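Local coordinates for putative alpha-L-fucosidase (Bacteroides thetaiotaomicron, PDB 4H41), which is a putative alpha-L-fucosidase that probably cleaves fucose from host glycans and belongs to a TIM-barrel family of otherwise unknown function, at residues Lys115-Leu120 against Pro192-Pro197; Ala254-Asn259 against Ala303-Ala308; Lys54-Asp59 against Val102-Arg107; Pro85-Leu90 against Ile143-Lys148. All blocks are in the same frame, centred on the assembly; numbering follows the deposited sequence.

Interaction 1 of 4, residues Lys115-Leu120 against Pro192-Pro197; sequences KFYFGL and PTFISP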
# COMPACT_ATOMS: atom_id res chain seq x y z
N LYS B 115 -7.79 28.39 13.12
CA LYS B 115 -8.11 27.96 14.48
C LYS B 115 -7.58 26.56 14.68
O LYS B 115 -7.77 25.68 13.83
CB LYS B 115 -9.62 27.97 14.74
CG LYS B 115 -10.14 29.36 15.03
CD LYS B 115 -11.55 29.29 15.60
CE LYS B 115 -12.21 30.61 15.93
NZ LYS B 115 -11.74 31.79 15.14
N PHE B 116 -6.85 26.35 15.77
CA PHE B 116 -6.30 25.06 16.14
C PHE B 116 -7.20 24.43 17.21
O PHE B 116 -7.51 25.09 18.20
CB PHE B 116 -4.86 25.20 16.65
CG PHE B 116 -4.27 23.94 17.23
CD1 PHE B 116 -4.35 23.68 18.59
CD2 PHE B 116 -3.61 23.03 16.43
CE1 PHE B 116 -3.74 22.55 19.14
CE2 PHE B 116 -3.05 21.87 16.98
CZ PHE B 116 -3.07 21.67 18.33
N TYR B 117 -7.59 23.17 17.00
CA TYR B 117 -8.34 22.36 17.97
C TYR B 117 -7.39 21.29 18.54
O TYR B 117 -6.76 20.57 17.78
CB TYR B 117 -9.56 21.68 17.36
CG TYR B 117 -10.76 22.56 17.21
CD1 TYR B 117 -10.74 23.68 16.38
CD2 TYR B 117 -11.97 22.22 17.81
CE1 TYR B 117 -11.88 24.47 16.20
CE2 TYR B 117 -13.11 23.00 17.63
CZ TYR B 117 -13.07 24.10 16.79
OH TYR B 117 -14.18 24.86 16.59
N PHE B 118 -7.38 21.15 19.86
CA PHE B 118 -6.55 20.21 20.59
C PHE B 118 -7.29 18.90 20.82
O PHE B 118 -8.30 18.89 21.49
CB PHE B 118 -6.15 20.84 21.94
CG PHE B 118 -5.22 19.96 22.74
CD1 PHE B 118 -3.86 20.01 22.53
CD2 PHE B 118 -5.73 19.05 23.66
CE1 PHE B 118 -3.00 19.20 23.27
CE2 PHE B 118 -4.86 18.25 24.42
CZ PHE B 118 -3.51 18.34 24.23
N GLY B 119 -6.78 17.81 20.27
CA GLY B 119 -7.36 16.49 20.48
C GLY B 119 -6.96 15.91 21.83
O GLY B 119 -5.77 15.90 22.18
N LEU B 120 -7.92 15.35 22.55
CA LEU B 120 -7.63 14.77 23.85
C LEU B 120 -6.79 13.51 23.73
O LEU B 120 -6.69 12.87 22.68
CB LEU B 120 -8.94 14.50 24.63
CG LEU B 120 -9.77 15.74 24.96
CD1 LEU B 120 -10.91 15.39 25.89
CD2 LEU B 120 -8.89 16.86 25.59
N PRO B 192 -15.06 26.16 21.90
CA PRO B 192 -15.86 25.08 21.31
C PRO B 192 -15.27 23.70 21.48
O PRO B 192 -14.05 23.54 21.54
CB PRO B 192 -15.94 25.44 19.82
CG PRO B 192 -14.98 26.52 19.59
CD PRO B 192 -14.64 27.16 20.89
N THR B 193 -16.14 22.71 21.53
CA THR B 193 -15.78 21.29 21.61
C THR B 193 -16.53 20.50 20.54
O THR B 193 -17.63 20.89 20.13
CB THR B 193 -16.15 20.76 23.00
OG1 THR B 193 -17.55 20.98 23.13
CG2 THR B 193 -15.40 21.45 24.15
N PHE B 194 -15.98 19.41 20.11
CA PHE B 194 -16.70 18.53 19.17
C PHE B 194 -16.21 17.11 19.29
O PHE B 194 -15.13 16.85 19.85
CB PHE B 194 -16.64 19.03 17.71
CG PHE B 194 -15.40 18.69 16.92
CD1 PHE B 194 -14.22 19.41 17.10
CD2 PHE B 194 -15.44 17.73 15.91
CE1 PHE B 194 -13.08 19.13 16.32
CE2 PHE B 194 -14.30 17.42 15.18
CZ PHE B 194 -13.15 18.16 15.34
N ILE B 195 -17.05 16.18 18.79
CA ILE B 195 -16.76 14.76 18.69
C ILE B 195 -16.83 14.36 17.20
O ILE B 195 -17.51 15.02 16.42
CB ILE B 195 -17.70 13.90 19.57
CG1 ILE B 195 -19.19 14.10 19.23
CG2 ILE B 195 -17.42 14.11 21.05
CD1 ILE B 195 -20.08 13.04 19.80
N SER B 196 -16.18 13.27 16.83
CA SER B 196 -16.23 12.73 15.47
C SER B 196 -16.45 11.21 15.54
O SER B 196 -15.55 10.39 15.33
CB SER B 196 -14.99 13.09 14.65
OG SER B 196 -15.20 12.68 13.30
N PRO B 197 -17.68 10.81 15.89
CA PRO B 197 -18.02 9.37 15.93
C PRO B 197 -18.15 8.81 14.51
O PRO B 197 -17.96 9.55 13.55
CB PRO B 197 -19.37 9.37 16.65
CG PRO B 197 -19.98 10.70 16.29
CD PRO B 197 -18.86 11.65 16.18
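Tyr-117 lays the CD2-CE2 side of its ring against the CD1-CE1 side of Phe-194, and the two meet in the core of a TIM barrel. Their strands, 115-119 and 193-195, are the third and fifth of the closed eight-stranded parallel sheet. Strand 157-162 stands between them, so the side chains bridge the space inside the barrel where the backbones do not pair. The rings come nearest at CD2 of Tyr-117 and CE1 of Phe-194, 3.6 Å apart, and the tyrosine atom reaches Phe-194 at the ring edge, near the plane. With the ring planes 77° apart and the centroids separated by 5.5 Å, the pair is steeply inclined but oblique. Phe-194 holds CG between its backbone N and its carbonyl carbon (chi1 82°), which turns the ring inward to Tyr-117; Tyr-161 and Trp-271 also meet that ring, and Ile-72 from strand 70-73 touches both partners. An alanine in place of Tyr-117 would remove the whole ring and would probably leave a gap beside Phe-194, whose CD1-CE1 edge would lose its neighbour, and deprive Pro-192 of the hydroxyl it packs on. The tyrosine carries on past Phe-194 toward the N-terminal end of 192-197, its side chain crossing that of Pro-192 at about a right angle. There the pyrrolidine ring borders the phenol: CZ of Tyr-117 is 4.2 Å from CG of Pro-192, and the OH of Tyr-117 comes to 3.5 Å from the same CG.

Interaction 2 of 4, residues Ala254-Asn259 against Ala303-Ala308; sequences AFFTVN and AGYDKA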
# COMPACT_ATOMS: atom_id res chain seq x y z
N ALA B 254 -30.38 9.38 3.86
CA ALA B 254 -31.13 8.86 5.01
C ALA B 254 -30.43 9.16 6.33
O ALA B 254 -31.05 9.66 7.26
CB ALA B 254 -31.36 7.36 4.86
N PHE B 255 -29.11 8.87 6.41
CA PHE B 255 -28.39 9.10 7.66
C PHE B 255 -28.13 10.59 7.90
O PHE B 255 -28.21 11.03 9.04
CB PHE B 255 -27.07 8.31 7.70
CG PHE B 255 -27.28 6.87 8.11
CD1 PHE B 255 -27.39 6.53 9.44
CD2 PHE B 255 -27.44 5.87 7.16
CE1 PHE B 255 -27.64 5.21 9.82
CE2 PHE B 255 -27.67 4.55 7.54
CZ PHE B 255 -27.78 4.23 8.87
N PHE B 256 -27.80 11.36 6.86
CA PHE B 256 -27.56 12.77 7.09
C PHE B 256 -28.82 13.51 7.53
O PHE B 256 -28.73 14.42 8.35
CB PHE B 256 -26.96 13.44 5.85
CG PHE B 256 -25.51 13.11 5.54
CD1 PHE B 256 -24.80 12.16 6.27
CD2 PHE B 256 -24.86 13.73 4.49
CE1 PHE B 256 -23.46 11.89 5.99
CE2 PHE B 256 -23.51 13.48 4.24
CZ PHE B 256 -22.83 12.54 4.97
N THR B 257 -29.99 13.11 7.02
CA THR B 257 -31.25 13.71 7.42
C THR B 257 -31.49 13.46 8.92
O THR B 257 -31.83 14.39 9.66
CB THR B 257 -32.41 13.20 6.58
OG1 THR B 257 -32.18 13.58 5.22
CG2 THR B 257 -33.75 13.77 7.04
N VAL B 258 -31.25 12.23 9.37
CA VAL B 258 -31.40 11.91 10.78
C VAL B 258 -30.36 12.63 11.66
O VAL B 258 -30.73 13.15 12.70
CB VAL B 258 -31.33 10.39 10.99
CG1 VAL B 258 -30.92 10.04 12.39
CG2 VAL B 258 -32.66 9.74 10.62
N ASN B 259 -29.10 12.66 11.26
CA ASN B 259 -28.06 13.31 12.04
C ASN B 259 -28.32 14.84 12.16
O ASN B 259 -28.15 15.40 13.23
CB ASN B 259 -26.68 13.00 11.46
CG ASN B 259 -26.26 11.58 11.69
OD1 ASN B 259 -26.87 10.87 12.50
ND2 ASN B 259 -25.23 11.15 11.01
N ALA B 303 -28.47 18.26 2.90
CA ALA B 303 -29.01 18.14 4.26
C ALA B 303 -28.82 19.41 5.08
O ALA B 303 -29.28 19.46 6.22
CB ALA B 303 -28.35 16.98 4.96
N GLY B 304 -28.16 20.44 4.55
CA GLY B 304 -28.00 21.69 5.27
C GLY B 304 -26.93 21.67 6.35
O GLY B 304 -27.02 22.41 7.32
N TYR B 305 -25.86 20.90 6.18
CA TYR B 305 -24.80 20.83 7.18
C TYR B 305 -24.05 22.14 7.32
O TYR B 305 -23.95 22.90 6.37
CB TYR B 305 -23.84 19.71 6.83
CG TYR B 305 -24.27 18.35 7.31
CD1 TYR B 305 -25.60 17.93 7.21
CD2 TYR B 305 -23.34 17.43 7.77
CE1 TYR B 305 -26.00 16.69 7.69
CE2 TYR B 305 -23.71 16.16 8.18
CZ TYR B 305 -25.05 15.80 8.16
OH TYR B 305 -25.44 14.58 8.64
N ASP B 306 -23.52 22.40 8.50
CA ASP B 306 -22.86 23.66 8.85
C ASP B 306 -21.44 23.71 8.42
O ASP B 306 -20.96 24.79 8.19
CB ASP B 306 -22.91 23.88 10.39
CG ASP B 306 -24.30 23.83 10.93
OD1 ASP B 306 -25.18 24.49 10.35
OD2 ASP B 306 -24.55 23.02 11.84
N LYS B 307 -20.72 22.59 8.47
CA LYS B 307 -19.30 22.56 8.13
C LYS B 307 -18.86 21.20 7.69
O LYS B 307 -19.39 20.18 8.16
CB LYS B 307 -18.45 22.98 9.36
CG LYS B 307 -16.98 23.33 9.07
CD LYS B 307 -16.22 23.65 10.38
CE LYS B 307 -14.82 24.21 10.21
NZ LYS B 307 -14.80 25.49 9.48
N ALA B 308 -17.88 21.16 6.78
CA ALA B 308 -17.25 19.90 6.39
C ALA B 308 -15.79 19.96 6.81
O ALA B 308 -15.08 20.93 6.52
CB ALA B 308 -17.37 19.62 4.91
O HOH W 1 -23.52 13.14 9.70
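Tyr-305 sends its phenol against helix 252-266, where the hydroxyl comes to rest against Phe-256 and Asn-259. This is the outer layer of the TIM barrel: the helix lies outside the sheet, and Tyr-305 sits in the short link from helix 290-302 to strand 307-310, just after the Schellman motif in which Gly-304, at positive phi, ends that helix. Tyr-305 has CG anti to its carbonyl carbon (chi1 -84°), a setting that carries the ring to the helix. Phe-256 shares this first torsion, but its chi2 of only 6° twists the ring well away from the usual perpendicular setting. The two rings are inclined at 36° in an oblique pair with centroids 4.9 Å apart, CE2 of Tyr-305 lying over one face of Phe-256. CB of Ala-303 packs on CB of Phe-256 at 3.9 Å, while Ala-299 and Ala-300 of helix 290-302 also touch the phenylalanine. The backbone O of Phe-256 approaches the tyrosine ring at its edge, 3.3 Å from OH of Tyr-305, at best a weak hydrogen bond. Asn-259 brings its CB to 3.5 Å from the same OH, its amide plane turned obliquely to the ring; its OD1 is held by His-222. The amide's other arm works through a water, which accepts from ND2 of Asn-259 at 2.9 Å and lies 2.6 Å from OH of Tyr-305.

Interaction 3 of 4, residues Lys54-Asp59 against Val102-Arg107; sequences KEWDLD and VDMYLR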
# COMPACT_ATOMS: atom_id res chain seq x y z
N LYS B 54 9.49 22.38 7.94
CA LYS B 54 9.46 22.92 6.57
C LYS B 54 8.30 22.36 5.75
O LYS B 54 7.57 23.10 5.07
CB LYS B 54 10.77 22.62 5.86
CG LYS B 54 10.92 23.24 4.49
CD LYS B 54 12.22 22.77 3.83
CE LYS B 54 12.71 23.76 2.81
NZ LYS B 54 13.79 23.19 1.95
N GLU B 55 8.14 21.04 5.82
CA GLU B 55 7.07 20.34 5.12
C GLU B 55 5.70 20.72 5.68
O GLU B 55 4.75 20.92 4.91
CB GLU B 55 7.27 18.83 5.22
CG GLU B 55 8.46 18.31 4.42
CD GLU B 55 9.82 18.57 5.03
OE1 GLU B 55 9.91 18.67 6.27
OE2 GLU B 55 10.80 18.64 4.27
N TRP B 56 5.60 20.85 7.00
CA TRP B 56 4.30 21.21 7.61
C TRP B 56 3.92 22.63 7.24
O TRP B 56 2.76 22.89 6.90
CB TRP B 56 4.32 21.01 9.11
CG TRP B 56 3.99 19.60 9.48
CD1 TRP B 56 4.83 18.66 10.00
CD2 TRP B 56 2.73 18.96 9.30
NE1 TRP B 56 4.15 17.48 10.19
CE2 TRP B 56 2.86 17.63 9.76
CE3 TRP B 56 1.51 19.36 8.73
CZ2 TRP B 56 1.81 16.70 9.66
CZ3 TRP B 56 0.45 18.46 8.74
CH2 TRP B 56 0.62 17.15 9.20
N ASP B 57 4.88 23.55 7.20
CA ASP B 57 4.61 24.93 6.77
C ASP B 57 4.07 24.94 5.34
O ASP B 57 3.07 25.60 5.04
CB ASP B 57 5.88 25.77 6.86
CG ASP B 57 5.70 27.15 6.25
OD1 ASP B 57 5.08 28.01 6.91
OD2 ASP B 57 6.06 27.32 5.07
N LEU B 58 4.70 24.19 4.46
CA LEU B 58 4.23 24.10 3.07
C LEU B 58 2.83 23.47 2.99
O LEU B 58 1.98 23.93 2.23
CB LEU B 58 5.24 23.30 2.24
CG LEU B 58 4.88 23.00 0.79
CD1 LEU B 58 4.71 24.30 -0.00
CD2 LEU B 58 5.96 22.12 0.12
N ASP B 59 2.55 22.45 3.83
CA ASP B 59 1.21 21.87 3.81
C ASP B 59 0.17 22.85 4.28
O ASP B 59 -0.93 22.88 3.70
CB ASP B 59 1.09 20.56 4.63
CG ASP B 59 0.49 19.49 3.76
OD1 ASP B 59 0.92 19.37 2.60
OD2 ASP B 59 -0.43 18.79 4.23
N VAL B 102 2.62 20.30 19.25
CA VAL B 102 1.56 21.23 19.69
C VAL B 102 2.05 22.67 19.45
O VAL B 102 1.34 23.47 18.83
CB VAL B 102 1.12 20.97 21.14
CG1 VAL B 102 0.13 22.01 21.59
CG2 VAL B 102 0.49 19.58 21.26
N ASP B 103 3.27 22.97 19.90
CA ASP B 103 3.90 24.28 19.68
C ASP B 103 3.97 24.57 18.18
O ASP B 103 3.60 25.66 17.74
CB ASP B 103 5.32 24.29 20.27
CG ASP B 103 6.16 25.47 19.78
OD1 ASP B 103 5.89 26.60 20.21
OD2 ASP B 103 7.03 25.26 18.91
N MSE B 104 4.42 23.60 17.39
CA MSE B 104 4.58 23.80 15.95
C MSE B 104 3.26 24.10 15.29
O MSE B 104 3.18 25.07 14.54
CB MSE B 104 5.21 22.56 15.28
CG MSE B 104 5.57 22.80 13.84
SE MSE B 104 5.98 21.14 12.97
CE MSE B 104 4.16 20.40 12.94
N TYR B 105 2.25 23.27 15.53
CA TYR B 105 0.94 23.49 14.91
C TYR B 105 0.30 24.79 15.35
O TYR B 105 -0.32 25.45 14.54
CB TYR B 105 -0.03 22.33 15.20
CG TYR B 105 0.36 21.04 14.53
CD1 TYR B 105 0.70 21.01 13.18
CD2 TYR B 105 0.29 19.84 15.21
CE1 TYR B 105 0.98 19.80 12.54
CE2 TYR B 105 0.58 18.63 14.58
CZ TYR B 105 0.92 18.62 13.25
OH TYR B 105 1.17 17.43 12.62
N LEU B 106 0.41 25.15 16.62
CA LEU B 106 -0.13 26.43 17.10
C LEU B 106 0.54 27.61 16.39
O LEU B 106 -0.17 28.55 16.00
CB LEU B 106 0.00 26.54 18.59
CG LEU B 106 -1.01 25.71 19.38
CD1 LEU B 106 -0.61 25.59 20.83
CD2 LEU B 106 -2.39 26.33 19.33
N ARG B 107 1.86 27.55 16.17
CA ARG B 107 2.58 28.63 15.47
C ARG B 107 2.17 28.67 14.00
O ARG B 107 1.98 29.75 13.45
CB ARG B 107 4.10 28.46 15.60
CG ARG B 107 4.60 28.86 16.99
CD ARG B 107 6.12 28.89 17.08
NE ARG B 107 6.70 27.55 16.99
CZ ARG B 107 7.23 26.99 15.91
NH1 ARG B 107 7.28 27.65 14.76
NH2 ARG B 107 7.72 25.75 15.98
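Trp-56 points its indole out of helix 53-65 at helix 101-111, where selenomethionine Met-104 and Tyr-105 meet it over one face. At the root of the side chain, CB of Trp-56 is 3.9 Å from CE of Met-104. The same methyl then lies close to CG and closer still to CD1 of Trp-56, at 3.5 Å. It sits over the five-membered ring, 26° off the normal, as a CH-pi contact. A bend at the end of the Met-104 chain (chi3 70°) folds the methyl onto the indole, while SE of Met-104 stands obliquely beside the ring, 4.8 Å from the five-ring centroid, a Met-aromatic contact. Further along, the tryptophan passes from Met-104 to Tyr-105. The two helices are outer elements of the TIM barrel, the first following strand 34-39 and the second leading into strand 115-119, so Trp-56 spans the groove between neighbouring helices of the shell. At CD2 and CE3 of Trp-56 the neighbour becomes CE1 of Tyr-105, 3.8 Å from CD2. The phenol stands edge-on to the indole face in a T-shaped pair, its plane 89° from that of the six-membered ring. Trp-56 CE2 and CH2 both border the tyrosine hydroxyl, but CZ2 of Trp-56 is nearest, 3.1 Å from OH of Tyr-105. That oxygen lies above the indole plane, offset toward the rim, and is buried with no hydrogen-bond partner in the model. Ser-314 of helix 313-316 also touches the Trp-56 side chain.

Interaction 4 of 4, residues Pro85-Leu90 against Ile143-Lys148; sequences PSPYLL and IDEVWK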
# COMPACT_ATOMS: atom_id res chain seq x y z
N PRO B 85 5.85 17.72 25.14
CA PRO B 85 6.57 17.21 26.32
C PRO B 85 5.73 17.33 27.58
O PRO B 85 5.93 18.22 28.40
CB PRO B 85 7.83 18.08 26.37
CG PRO B 85 7.41 19.36 25.76
CD PRO B 85 6.38 19.03 24.71
N SER B 86 4.76 16.43 27.71
CA SER B 86 3.81 16.40 28.83
C SER B 86 4.47 16.01 30.14
O SER B 86 4.80 14.84 30.29
CB SER B 86 2.70 15.40 28.53
OG SER B 86 1.94 15.07 29.68
N PRO B 87 4.56 16.90 31.16
CA PRO B 87 5.12 16.45 32.44
C PRO B 87 4.35 15.27 33.02
O PRO B 87 4.95 14.33 33.51
CB PRO B 87 5.01 17.71 33.34
CG PRO B 87 4.96 18.83 32.39
CD PRO B 87 4.25 18.33 31.18
N TYR B 88 3.02 15.26 32.88
CA TYR B 88 2.21 14.16 33.41
C TYR B 88 2.47 12.84 32.69
O TYR B 88 2.72 11.84 33.36
CB TYR B 88 0.71 14.52 33.34
CG TYR B 88 -0.20 13.38 33.72
CD1 TYR B 88 -0.39 13.03 35.05
CD2 TYR B 88 -0.88 12.65 32.75
CE1 TYR B 88 -1.24 11.98 35.40
CE2 TYR B 88 -1.70 11.58 33.09
CZ TYR B 88 -1.89 11.26 34.42
OH TYR B 88 -2.74 10.24 34.79
N LEU B 89 2.38 12.81 31.35
CA LEU B 89 2.56 11.57 30.60
C LEU B 89 4.00 11.06 30.71
O LEU B 89 4.20 9.86 30.80
CB LEU B 89 2.16 11.74 29.14
CG LEU B 89 0.67 12.07 28.87
CD1 LEU B 89 0.43 12.36 27.42
CD2 LEU B 89 -0.25 10.92 29.34
N LEU B 90 4.98 11.96 30.82
CA LEU B 90 6.37 11.53 31.02
C LEU B 90 6.52 10.83 32.38
O LEU B 90 7.22 9.81 32.47
CB LEU B 90 7.32 12.72 30.93
CG LEU B 90 7.53 13.24 29.51
CD1 LEU B 90 8.17 14.63 29.54
CD2 LEU B 90 8.39 12.26 28.68
N ILE B 143 -5.66 18.07 30.07
CA ILE B 143 -6.39 19.33 29.87
C ILE B 143 -5.79 20.44 30.75
O ILE B 143 -5.54 21.52 30.25
CB ILE B 143 -7.90 19.13 30.14
CG1 ILE B 143 -8.51 18.18 29.06
CG2 ILE B 143 -8.67 20.49 30.15
CD1 ILE B 143 -9.90 17.53 29.49
N ASP B 144 -5.56 20.17 32.03
CA ASP B 144 -5.02 21.17 32.98
C ASP B 144 -3.65 21.71 32.52
O ASP B 144 -3.48 22.92 32.40
CB ASP B 144 -4.90 20.57 34.37
CG ASP B 144 -4.13 21.47 35.33
OD1 ASP B 144 -4.60 22.61 35.59
OD2 ASP B 144 -2.99 21.07 35.75
N GLU B 145 -2.73 20.83 32.16
CA GLU B 145 -1.36 21.28 31.81
C GLU B 145 -1.33 21.95 30.44
O GLU B 145 -0.63 22.94 30.26
CB GLU B 145 -0.33 20.13 31.93
CG GLU B 145 -0.47 19.03 30.92
CD GLU B 145 0.50 17.87 31.02
OE1 GLU B 145 1.11 17.65 32.09
OE2 GLU B 145 0.60 17.14 30.02
N VAL B 146 -2.12 21.45 29.51
CA VAL B 146 -2.17 22.00 28.17
C VAL B 146 -2.79 23.41 28.16
O VAL B 146 -2.31 24.26 27.42
CB VAL B 146 -2.89 21.01 27.23
CG1 VAL B 146 -3.47 21.68 26.03
CG2 VAL B 146 -1.91 19.90 26.85
N TRP B 147 -3.80 23.68 28.95
CA TRP B 147 -4.33 25.05 29.04
C TRP B 147 -3.24 26.00 29.56
O TRP B 147 -3.04 27.09 29.02
CB TRP B 147 -5.56 25.16 29.95
CG TRP B 147 -6.14 26.54 29.89
CD1 TRP B 147 -6.05 27.52 30.85
CD2 TRP B 147 -6.68 27.17 28.72
NE1 TRP B 147 -6.58 28.70 30.36
CE2 TRP B 147 -6.98 28.51 29.07
CE3 TRP B 147 -7.03 26.71 27.44
CZ2 TRP B 147 -7.52 29.41 28.14
CZ3 TRP B 147 -7.54 27.61 26.53
CH2 TRP B 147 -7.81 28.93 26.89
N LYS B 148 -2.50 25.57 30.57
CA LYS B 148 -1.44 26.40 31.16
C LYS B 148 -0.25 26.57 30.24
O LYS B 148 0.27 27.68 30.12
CB LYS B 148 -0.98 25.82 32.49
CG LYS B 148 -2.04 25.95 33.58
CD LYS B 148 -1.77 25.05 34.78
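Glu-145 reaches straight across to the start of helix 87-91 and divides its carboxylate between two donors there. OE2 of Glu-145 accepts a hydrogen bond from OG of Ser-86 at 2.5 Å, so short that its exact length is doubtful, while OE1 of Glu-145 accepts from the backbone N of Tyr-88 at 3.2 Å through its syn lone pair. With CG wedged between the backbone N and the carbonyl carbon (chi1 69°) and the chain extended beyond it, the glutamate runs antiparallel alongside Pro-87, its OE1 lying 3.3 Å from CD of Pro-87. Ser-86 is the N-cap of helix 87-91: its OG accepts from N of Leu-89 at 2.8 Å, nearly straight at 170°, as it donates to the glutamate. The carboxylate thus faces the first turn of this short helix from helix 136-151 on the outside of the TIM barrel, where the helix dipole would probably favour its negative charge. An alanine at Glu-145 would probably leave the Ser-86 hydroxyl and the Tyr-88 N-H without their acceptor and the helix start without its negative charge. Tyr-88 brings its CB to OE1 but turns its ring off to stack on Tyr-141, its hydroxyl bonded to Asp-138. OE2 of Glu-145 has a further partner in the hydroxyl of Tyr-84.

How the interactions relate
From the N terminus, interaction 3 opens first, on helix 53-65, and closes at helix 101-111, joining two outer helices across 42 intervening residues. Interaction 4 opens inside that loop, at 85-90, and closes beyond it on helix 136-151, so the two cross. Interaction 1 begins at strand 115-119, between the halves of interaction 4, and crosses it in turn before closing across 71 intervening residues on strand 193-195. Phe-116 and Phe-118 turn outward from that strand, packing on helix 101-111 of interaction 3 and, through Phe-118, on Val-146 of interaction 4. Interaction 2 follows in series, tying helix 252-266 to the approach to the last barrel strand, on the far side from interactions 3 and 4.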